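Local atomic coordinates of dihydropteroate synthase (Xanthomonas albilineans, PDB entry 6Q62), a protein that probably catalyses the condensation of para-aminobenzoate with 6-hydroxymethyl-7,8-dihydropterin diphosphate to form 7,8-dihydropteroate, a step in folate biosynthesis. Residues 6-11 and 116-121; 50-55 and 263-268; 140-145 and 186-191. One frame throughout, in Å; residues are numbered along the deposited sequence.

From the N terminus, the hairpin of strands 7-10 and 13-16 comes first, and contact 1 closes a loop of about a hundred residues by bringing it against strand 118-121. Contact 2 opens within that loop, at the end of helix 41-54, and closes at helix 265-279, so the two cross; it joins the first barrel helix to the last. Contact 3, in series with contact 1 and nested inside contact 2, pairs strands 141-144 and 187-190 and closes a loop of about 40 residues containing helix 162-179. Contacts 1 and 3 touch, since strands 118-121 and 141-144 are neighbours; both reach 6-chloroguanine. Contact 2 touches neither and lies opposite contact 3 across the chain's centre.

Contact 1: residues 6-11 and 116-121; sequences PRLDCA and AGMIND. With 6GU (6-chloroguanine), chain E.
The carboxamide of Asn120 meets the purine of 6-chloroguanine through two hydrogen bonds, the two planes inclined by about 49°. Asn120 OD1 accepts from 6GU N2 at 2.7 Å, in an almost straight bond, while Asn120 ND2 gives to 6GU N3 at 3.0 Å. Asp61 takes a further bond from ND2, which helps to fix which way round the amide lies. This is the ligand end of a strand in a TIM barrel. At the other end of the same strand the N-terminal hairpin packs across, and the contact there is apolar and backbone in character. Met118 has CG anti to the backbone N (chi1 170°) and runs straight until chi3 bends it, so that its CE methyl turns to the hairpin. It lies 3.8 Å from Cys10 SG, and the Leu8 side chain crosses Met118 obliquely, its CD1 4.2 Å from CE. Leu15, on the second hairpin strand, also touches Met118. Having no side chain, Gly117 brings its CA within 4.1 Å of Cys10 CA, while Ala11 CB rests against Gly117 CA at 3.7 Å. The buried carbonyl of Gly117 has no conventional hydrogen-bond partner; instead, Cys10 CA approaches Gly117 O to 3.1 Å in a bent CA-H...O contact.

Contact 2: residues 50-55 and 263-268; sequences LRLAEE and HDVAAT. With SO4 (sulfate ion), chain H.
Leu52 and Val265 cross obliquely where the first and last helices of the TIM barrel meet. Val265 CG1 is anti to its backbone N (chi1 173°) and turns to the end of helix 41-54, reaching Leu52 O at 3.7 Å. The other branch, CG2, beds into the leucine fork, with Leu52 CD2 at 3.8 Å and CD1 a little farther off. Glu55 runs extended alongside the opening turn of helix 265-279, its carboxylate over the methyl of Ala266. Its OE1 accepts from Ala266 N at 3.0 Å, the donor standing above the carboxylate plane, and a water on OE1 bridges weakly to Val265 N. Within 50-55, one turn back, Arg51 NH1 forms a salt bridge with Glu55 OE2 at 2.7 Å, although its hydrogen bond is weak. The opening turn also packs on the second subunit, Ala266 against its Arg235 and Ala267 against its Ala243. Just before this helix, His263 NE2 donates to sulfate O1 at 3.0 Å in the plane of the ring, and Ser224 holds ND1. Arg261 and Asn27 also bind this sulfate, probably from the crystallisation liquor. Ala266 N-H, the donating water and Arg51 would probably favour the ionised form of Glu55.

Contact 3: residues 140-145 and 186-191; sequences PVVLMH and RLLIDP. With 6GU (6-chloroguanine), chain E.
Asp190 OD2 accepts from the exocyclic amine of 6-chloroguanine, 6GU N2, at 2.8 Å. The same oxygen also approaches 6GU N1 closely, to 2.6 Å. Met144 SD sits over the purine 3.6 Å from 6GU N1, and Val142 CG1 packs beside the amine; Asn120 and Lys226 bind the ligand as well. Behind this first shell, Gly192 N donates to Asp190 OD1 and so helps to fix the turn of the carboxylate. Met144 and Asp190 lie side by side, both with CG anti to the backbone N, and their CG atoms are 3.6 Å apart. In the methionine, chi1 (-162°) and an extended chi2 bring the sulfur over the base; the bend at chi3 turns only the terminal methyl, CE. Met144 and Asp190 stand at the C-terminal ends of two neighbouring parallel strands of a TIM barrel, joined through helix 162-179 in a right-handed beta-alpha-beta crossover. Strand directions differ by 29°. Five backbone bonds stitch them: Val141, Leu143 and His145 give N-H groups to Arg186, Leu188 and Asp190, and the carbonyls of Val141 and Leu143 receive those of Leu188 and Asp190. The straightest runs from Leu143 N to Leu188 O (2.9 Å, 168° at the hydrogen). Val142 and Leu188 share the ligand-side face, while Val141 and Leu187 lie side by side on the helix-side face. There Val141 CG1 meets Leu187 CD2 at 3.6 Å, and Ile174 and Ala177 of the crossover helix close over the leucine. Lower in the barrel, Pro140 CB abuts Leu188 CD1 at 4.0 Å, with Leu8 of the hairpin touching both residues. Farthest out, Lys197 NZ links His145 ND1 to Pro191 O, while Phe169 meets the imidazole in an edge-to-face arrangement.

Contact 1: residues 6-11 and 116-121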
loop_
_atom_site.group_PDB
_atom_site.type_symbol
_atom_site.label_atom_id
_atom_site.label_comp_id
_atom_site.label_asym_id
_atom_site.label_seq_id
_atom_site.Cartn_x
_atom_site.Cartn_y
_atom_site.Cartn_z
ATOM N N PRO A 6 -0.742 9.942 22.802
ATOM C CA PRO A 6 -0.382 11.368 22.715
ATOM C C PRO A 6 -1.539 12.241 22.215
ATOM O O PRO A 6 -2.260 11.895 21.278
ATOM C CB PRO A 6 0.832 11.384 21.765
ATOM C CG PRO A 6 1.414 10.013 21.870
ATOM C CD PRO A 6 0.207 9.112 22.026
ATOM N N ARG A 7 -1.744 13.351 22.902
ATOM C CA ARG A 7 -2.794 14.313 22.606
ATOM C C ARG A 7 -2.063 15.637 22.386
ATOM O O ARG A 7 -1.587 16.243 23.350
ATOM C CB ARG A 7 -3.752 14.381 23.799
ATOM C CG ARG A 7 -4.968 15.229 23.562
ATOM C CD ARG A 7 -5.787 15.377 24.824
ATOM N NE ARG A 7 -6.964 16.215 24.593
ATOM C CZ ARG A 7 -6.972 17.543 24.670
ATOM N NH1 ARG A 7 -5.865 18.206 24.988
ATOM N NH2 ARG A 7 -8.087 18.220 24.424
ATOM N N LEU A 8 -1.899 16.039 21.115
ATOM C CA LEU A 8 -1.165 17.266 20.803
ATOM C C LEU A 8 -2.114 18.417 20.627
ATOM O O LEU A 8 -2.974 18.390 19.738
ATOM C CB LEU A 8 -0.277 17.112 19.549
ATOM C CG LEU A 8 0.855 16.098 19.601
ATOM C CD1 LEU A 8 1.382 15.841 18.211
ATOM C CD2 LEU A 8 1.997 16.577 20.481
ATOM N N ASP A 9 -1.941 19.446 21.454
ATOM C CA ASP A 9 -2.759 20.636 21.360
ATOM C C ASP A 9 -2.047 21.601 20.405
ATOM O O ASP A 9 -1.057 22.238 20.774
ATOM C CB ASP A 9 -2.941 21.255 22.770
ATOM C CG ASP A 9 -3.884 22.435 22.833
ATOM O OD1 ASP A 9 -4.189 23.008 21.769
ATOM O OD2 ASP A 9 -4.328 22.781 23.952
ATOM N N CYS A 10 -2.529 21.662 19.167
ATOM C CA CYS A 10 -1.953 22.512 18.123
ATOM C C CYS A 10 -2.711 23.834 18.058
ATOM O O CYS A 10 -3.569 24.039 17.194
ATOM C CB CYS A 10 -1.952 21.773 16.780
ATOM S SG CYS A 10 -1.128 20.164 16.832
ATOM N N ALA A 11 -2.380 24.739 19.013
ATOM C CA ALA A 11 -3.002 26.059 19.165
ATOM C C ALA A 11 -4.532 25.961 19.228
ATOM O O ALA A 11 -5.239 26.671 18.509
ATOM C CB ALA A 11 -2.547 27.007 18.047
ATOM N N ALA A 116 -0.701 29.068 12.679
ATOM C CA ALA A 116 -0.073 27.756 12.705
ATOM C C ALA A 116 -0.084 27.239 14.143
ATOM O O ALA A 116 0.039 28.034 15.080
ATOM C CB ALA A 116 1.355 27.830 12.183
ATOM N N GLY A 117 -0.257 25.926 14.295
ATOM C CA GLY A 117 -0.334 25.257 15.587
ATOM C C GLY A 117 0.766 24.267 15.867
ATOM O O GLY A 117 0.738 23.595 16.896
ATOM N N MET A 118 1.754 24.183 14.982
ATOM C CA MET A 118 2.849 23.221 15.130
ATOM C C MET A 118 3.971 23.727 14.259
ATOM O O MET A 118 3.715 24.387 13.242
ATOM C CB MET A 118 2.394 21.792 14.676
ATOM C CG MET A 118 3.536 20.778 14.560
ATOM S SD MET A 118 2.989 19.161 13.897
ATOM C CE MET A 118 1.908 18.650 15.196
ATOM N N ILE A 119 5.194 23.394 14.631
ATOM C CA ILE A 119 6.397 23.758 13.880
ATOM C C ILE A 119 7.068 22.473 13.480
ATOM O O ILE A 119 7.269 21.590 14.313
ATOM C CB ILE A 119 7.339 24.680 14.717
ATOM C CG1 ILE A 119 6.644 26.046 14.945
ATOM C CG2 ILE A 119 8.713 24.886 14.022
ATOM C CD1 ILE A 119 7.133 26.830 16.149
ATOM N N ASN A 120 7.408 22.359 12.190
ATOM C CA ASN A 120 8.102 21.177 11.680
ATOM C C ASN A 120 9.471 21.687 11.270
ATOM O O ASN A 120 9.592 22.382 10.268
ATOM C CB ASN A 120 7.322 20.542 10.519
ATOM C CG ASN A 120 8.156 19.523 9.798
ATOM O OD1 ASN A 120 9.065 18.947 10.384
ATOM N ND2 ASN A 120 7.878 19.296 8.519
ATOM N N ASP A 121 10.483 21.373 12.066
ATOM C CA ASP A 121 11.818 21.913 11.828
ATOM C C ASP A 121 12.856 20.897 11.370
ATOM O O ASP A 121 13.363 20.125 12.179
ATOM C CB ASP A 121 12.301 22.651 13.082
ATOM C CG ASP A 121 13.613 23.404 12.904
ATOM O OD1 ASP A 121 14.168 23.387 11.785
ATOM O OD2 ASP A 121 14.078 23.998 13.873
HETATM CL CL6 6GU E . 10.869 13.517 5.841
HETATM N N1 6GU E . 10.135 15.130 7.578
HETATM C C2 6GU E . 9.863 16.438 7.976
HETATM N N2 6GU E . 9.616 16.562 9.272
HETATM N N3 6GU E . 9.864 17.550 7.156
HETATM C C4 6GU E . 10.200 17.280 5.848
HETATM C C5 6GU E . 10.513 15.978 5.374
HETATM C C6 6GU E . 10.450 14.992 6.308
HETATM N N7 6GU E . 10.826 16.048 4.018
HETATM C C8 6GU E . 10.695 17.400 3.716
HETATM N N9 6GU E . 10.319 18.160 4.780
#

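Contact 2: residues 50-55 and 263-268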
loop_
_atom_site.group_PDB
_atom_site.type_symbol
_atom_site.label_atom_id
_atom_site.label_comp_id
_atom_site.label_asym_id
_atom_site.label_seq_id
_atom_site.Cartn_x
_atom_site.Cartn_y
_atom_site.Cartn_z
ATOM N N LEU A 50 -6.825 22.636 0.747
ATOM C CA LEU A 50 -8.264 22.326 0.893
ATOM C C LEU A 50 -8.600 20.952 0.312
ATOM O O LEU A 50 -9.377 20.202 0.918
ATOM C CB LEU A 50 -9.136 23.394 0.240
ATOM C CG LEU A 50 -9.143 24.774 0.902
ATOM C CD1 LEU A 50 -10.009 25.735 0.116
ATOM C CD2 LEU A 50 -9.609 24.709 2.343
ATOM N N ARG A 51 -7.951 20.590 -0.807
ATOM C CA ARG A 51 -8.133 19.273 -1.447
ATOM C C ARG A 51 -7.601 18.180 -0.511
ATOM O O ARG A 51 -8.263 17.165 -0.316
ATOM C CB ARG A 51 -7.425 19.208 -2.816
ATOM C CG ARG A 51 -7.579 17.838 -3.467
ATOM C CD ARG A 51 -7.185 17.767 -4.918
ATOM N NE ARG A 51 -5.748 17.925 -5.140
ATOM C CZ ARG A 51 -4.867 16.928 -5.158
ATOM N NH1 ARG A 51 -5.257 15.683 -4.934
ATOM N NH2 ARG A 51 -3.591 17.171 -5.404
ATOM N N LEU A 52 -6.433 18.412 0.124
ATOM C CA LEU A 52 -5.887 17.429 1.062
ATOM C C LEU A 52 -6.774 17.249 2.296
ATOM O O LEU A 52 -6.921 16.119 2.788
ATOM C CB LEU A 52 -4.432 17.758 1.436
ATOM C CG LEU A 52 -3.429 17.790 0.265
ATOM C CD1 LEU A 52 -2.012 17.890 0.795
ATOM C CD2 LEU A 52 -3.582 16.571 -0.676
ATOM N N ALA A 53 -7.362 18.344 2.813
ATOM C CA ALA A 53 -8.314 18.253 3.918
ATOM C C ALA A 53 -9.509 17.391 3.457
ATOM O O ALA A 53 -9.885 16.476 4.175
ATOM C CB ALA A 53 -8.811 19.626 4.331
ATOM N N GLU A 54 -10.054 17.641 2.255
ATOM C CA GLU A 54 -11.175 16.834 1.724
ATOM C C GLU A 54 -10.805 15.353 1.608
ATOM O O GLU A 54 -11.668 14.495 1.804
ATOM C CB GLU A 54 -11.597 17.332 0.332
ATOM C CG GLU A 54 -12.289 18.676 0.289
ATOM C CD GLU A 54 -12.389 19.244 -1.120
ATOM O OE1 GLU A 54 -12.128 18.498 -2.094
ATOM O OE2 GLU A 54 -12.720 20.444 -1.251
ATOM N N GLU A 55 -9.515 15.047 1.284
ATOM C CA GLU A 55 -8.997 13.694 1.147
ATOM C C GLU A 55 -8.770 13.004 2.490
ATOM O O GLU A 55 -8.409 11.840 2.512
ATOM C CB GLU A 55 -7.701 13.685 0.322
ATOM C CG GLU A 55 -7.929 14.031 -1.129
ATOM C CD GLU A 55 -6.722 13.864 -2.018
ATOM O OE1 GLU A 55 -5.683 13.358 -1.541
ATOM O OE2 GLU A 55 -6.822 14.240 -3.208
ATOM N N HIS A 263 2.308 13.274 0.221
ATOM C CA HIS A 263 1.680 14.051 -0.851
ATOM C C HIS A 263 0.323 13.386 -1.187
ATOM O O HIS A 263 -0.654 14.080 -1.454
ATOM C CB HIS A 263 2.536 13.989 -2.140
ATOM C CG HIS A 263 3.875 14.633 -2.022
ATOM N ND1 HIS A 263 4.993 13.902 -1.718
ATOM C CD2 HIS A 263 4.234 15.927 -2.209
ATOM C CE1 HIS A 263 6.001 14.768 -1.680
ATOM N NE2 HIS A 263 5.593 15.996 -1.985
ATOM N N ASP A 264 0.281 12.042 -1.186
ATOM C CA ASP A 264 -0.869 11.257 -1.643
ATOM C C ASP A 264 -1.782 10.894 -0.496
ATOM O O ASP A 264 -1.764 9.771 0.042
ATOM C CB ASP A 264 -0.364 10.037 -2.399
ATOM C CG ASP A 264 0.545 10.510 -3.530
ATOM O OD1 ASP A 264 0.020 11.042 -4.524
ATOM O OD2 ASP A 264 1.780 10.416 -3.379
ATOM N N VAL A 265 -2.511 11.920 -0.056
ATOM C CA VAL A 265 -3.338 11.802 1.148
ATOM C C VAL A 265 -4.425 10.741 1.009
ATOM O O VAL A 265 -4.467 9.843 1.859
ATOM C CB VAL A 265 -3.888 13.158 1.595
ATOM C CG1 VAL A 265 -4.887 12.994 2.749
ATOM C CG2 VAL A 265 -2.736 14.085 2.015
ATOM N N ALA A 266 -5.314 10.841 0.020
ATOM C CA ALA A 266 -6.426 9.874 -0.104
ATOM C C ALA A 266 -5.936 8.436 -0.160
ATOM O O ALA A 266 -6.485 7.575 0.533
ATOM C CB ALA A 266 -7.262 10.189 -1.352
ATOM N N ALA A 267 -4.863 8.175 -0.939
ATOM C CA ALA A 267 -4.334 6.815 -1.041
ATOM C C ALA A 267 -3.773 6.309 0.268
ATOM O O ALA A 267 -4.021 5.148 0.635
ATOM C CB ALA A 267 -3.275 6.742 -2.138
ATOM N N THR A 268 -3.040 7.176 1.011
ATOM C CA THR A 268 -2.475 6.787 2.290
ATOM C C THR A 268 -3.594 6.535 3.316
ATOM O O THR A 268 -3.544 5.549 4.050
ATOM C CB THR A 268 -1.451 7.858 2.775
ATOM O OG1 THR A 268 -0.435 8.062 1.761
ATOM C CG2 THR A 268 -0.778 7.454 4.092
HETATM S S SO4 H . 8.691 17.797 -0.117
HETATM O O1 SO4 H . 7.880 17.764 -1.350
HETATM O O2 SO4 H . 10.091 18.114 -0.430
HETATM O O3 SO4 H . 8.175 18.855 0.822
HETATM O O4 SO4 H . 8.671 16.502 0.542
HETATM O O HOH W 1 -3.662 12.990 -2.967
#

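Contact 3: residues 140-145 and 186-191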
loop_
_atom_site.group_PDB
_atom_site.type_symbol
_atom_site.label_atom_id
_atom_site.label_comp_id
_atom_site.label_asym_id
_atom_site.label_seq_id
_atom_site.Cartn_x
_atom_site.Cartn_y
_atom_site.Cartn_z
ATOM N N PRO A 140 3.432 22.302 19.531
ATOM C CA PRO A 140 4.241 21.109 19.273
ATOM C C PRO A 140 5.327 21.382 18.235
ATOM O O PRO A 140 5.156 22.239 17.360
ATOM C CB PRO A 140 3.224 20.087 18.746
ATOM C CG PRO A 140 1.874 20.566 19.294
ATOM C CD PRO A 140 2.002 22.058 19.267
ATOM N N VAL A 141 6.388 20.593 18.273
ATOM C CA VAL A 141 7.513 20.782 17.345
ATOM C C VAL A 141 8.079 19.448 16.910
ATOM O O VAL A 141 8.280 18.559 17.737
ATOM C CB VAL A 141 8.621 21.722 17.912
ATOM C CG1 VAL A 141 9.198 21.149 19.225
ATOM C CG2 VAL A 141 9.746 21.930 16.877
ATOM N N VAL A 142 8.370 19.321 15.616
ATOM C CA VAL A 142 9.003 18.128 15.079
ATOM C C VAL A 142 10.502 18.378 15.028
ATOM O O VAL A 142 10.937 19.331 14.387
ATOM C CB VAL A 142 8.493 17.779 13.651
ATOM C CG1 VAL A 142 9.171 16.507 13.127
ATOM C CG2 VAL A 142 6.967 17.647 13.597
ATOM N N LEU A 143 11.287 17.478 15.626
ATOM C CA LEU A 143 12.729 17.516 15.586
ATOM C C LEU A 143 13.201 16.460 14.597
ATOM O O LEU A 143 13.093 15.266 14.861
ATOM C CB LEU A 143 13.307 17.250 16.989
ATOM C CG LEU A 143 12.753 18.122 18.156
ATOM C CD1 LEU A 143 13.308 17.631 19.497
ATOM C CD2 LEU A 143 13.101 19.624 17.965
ATOM N N MET A 144 13.699 16.895 13.461
ATOM C CA MET A 144 14.117 15.973 12.415
ATOM C C MET A 144 15.630 15.812 12.390
ATOM O O MET A 144 16.356 16.732 12.792
ATOM C CB MET A 144 13.602 16.501 11.065
ATOM C CG MET A 144 13.583 15.441 9.947
ATOM S SD MET A 144 13.481 16.167 8.293
ATOM C CE MET A 144 15.202 16.625 8.042
ATOM N N HIS A 145 16.111 14.663 11.899
ATOM C CA HIS A 145 17.536 14.456 11.736
ATOM C C HIS A 145 17.972 14.828 10.327
ATOM O O HIS A 145 17.423 14.358 9.338
ATOM C CB HIS A 145 17.961 13.003 12.012
ATOM C CG HIS A 145 19.414 12.750 11.680
ATOM N ND1 HIS A 145 19.815 12.346 10.417
ATOM C CD2 HIS A 145 20.519 12.896 12.452
ATOM C CE1 HIS A 145 21.139 12.252 10.457
ATOM N NE2 HIS A 145 21.608 12.558 11.660
ATOM N N ARG A 186 5.180 18.122 24.004
ATOM C CA ARG A 186 4.995 18.865 22.765
ATOM C C ARG A 186 6.015 18.414 21.697
ATOM O O ARG A 186 6.033 18.975 20.609
ATOM C CB ARG A 186 5.131 20.382 23.057
ATOM C CG ARG A 186 3.856 20.962 23.717
ATOM C CD ARG A 186 3.942 22.448 23.983
ATOM N NE ARG A 186 2.729 22.908 24.659
ATOM C CZ ARG A 186 2.699 23.415 25.882
ATOM N NH1 ARG A 186 3.822 23.572 26.569
ATOM N NH2 ARG A 186 1.551 23.813 26.412
ATOM N N LEU A 187 6.870 17.448 21.999
ATOM C CA LEU A 187 7.905 17.030 21.050
ATOM C C LEU A 187 7.480 15.875 20.177
ATOM O O LEU A 187 6.798 14.960 20.651
ATOM C CB LEU A 187 9.190 16.620 21.789
ATOM C CG LEU A 187 9.842 17.665 22.700
ATOM C CD1 LEU A 187 11.091 17.101 23.357
ATOM C CD2 LEU A 187 10.191 18.940 21.944
ATOM N N LEU A 188 7.974 15.864 18.917
ATOM C CA LEU A 188 7.836 14.764 17.971
ATOM C C LEU A 188 9.230 14.613 17.403
ATOM O O LEU A 188 9.986 15.599 17.384
ATOM C CB LEU A 188 6.862 15.079 16.821
ATOM C CG LEU A 188 5.389 15.300 17.219
ATOM C CD1 LEU A 188 5.096 16.761 17.409
ATOM C CD2 LEU A 188 4.475 14.761 16.137
ATOM N N ILE A 189 9.589 13.395 16.965
ATOM C CA ILE A 189 10.910 13.192 16.349
ATOM C C ILE A 189 10.736 12.579 14.974
ATOM O O ILE A 189 9.699 11.987 14.685
ATOM C CB ILE A 189 11.889 12.401 17.232
ATOM C CG1 ILE A 189 11.328 10.972 17.564
ATOM C CG2 ILE A 189 12.263 13.233 18.469
ATOM C CD1 ILE A 189 12.300 10.072 18.358
ATOM N N ASP A 190 11.747 12.733 14.121
ATOM C CA ASP A 190 11.640 12.240 12.761
ATOM C C ASP A 190 13.060 11.865 12.322
ATOM O O ASP A 190 13.959 12.713 12.415
ATOM C CB ASP A 190 11.080 13.389 11.915
ATOM C CG ASP A 190 10.890 13.118 10.446
ATOM O OD1 ASP A 190 11.561 12.209 9.912
ATOM O OD2 ASP A 190 10.113 13.836 9.824
ATOM N N PRO A 191 13.271 10.641 11.800
ATOM C CA PRO A 191 14.634 10.253 11.350
ATOM C C PRO A 191 15.130 10.966 10.114
ATOM O O PRO A 191 16.291 10.786 9.720
ATOM C CB PRO A 191 14.504 8.746 11.095
ATOM C CG PRO A 191 13.079 8.563 10.732
ATOM C CD PRO A 191 12.308 9.523 11.614
HETATM CL CL6 6GU E . 10.869 13.517 5.841
HETATM N N1 6GU E . 10.135 15.130 7.578
HETATM C C2 6GU E . 9.863 16.438 7.976
HETATM N N2 6GU E . 9.616 16.562 9.272
HETATM N N3 6GU E . 9.864 17.550 7.156
HETATM C C4 6GU E . 10.200 17.280 5.848
HETATM C C5 6GU E . 10.513 15.978 5.374
HETATM C C6 6GU E . 10.450 14.992 6.308
HETATM N N7 6GU E . 10.826 16.048 4.018
HETATM C C8 6GU E . 10.695 17.400 3.716
HETATM N N9 6GU E . 10.319 18.160 4.780
#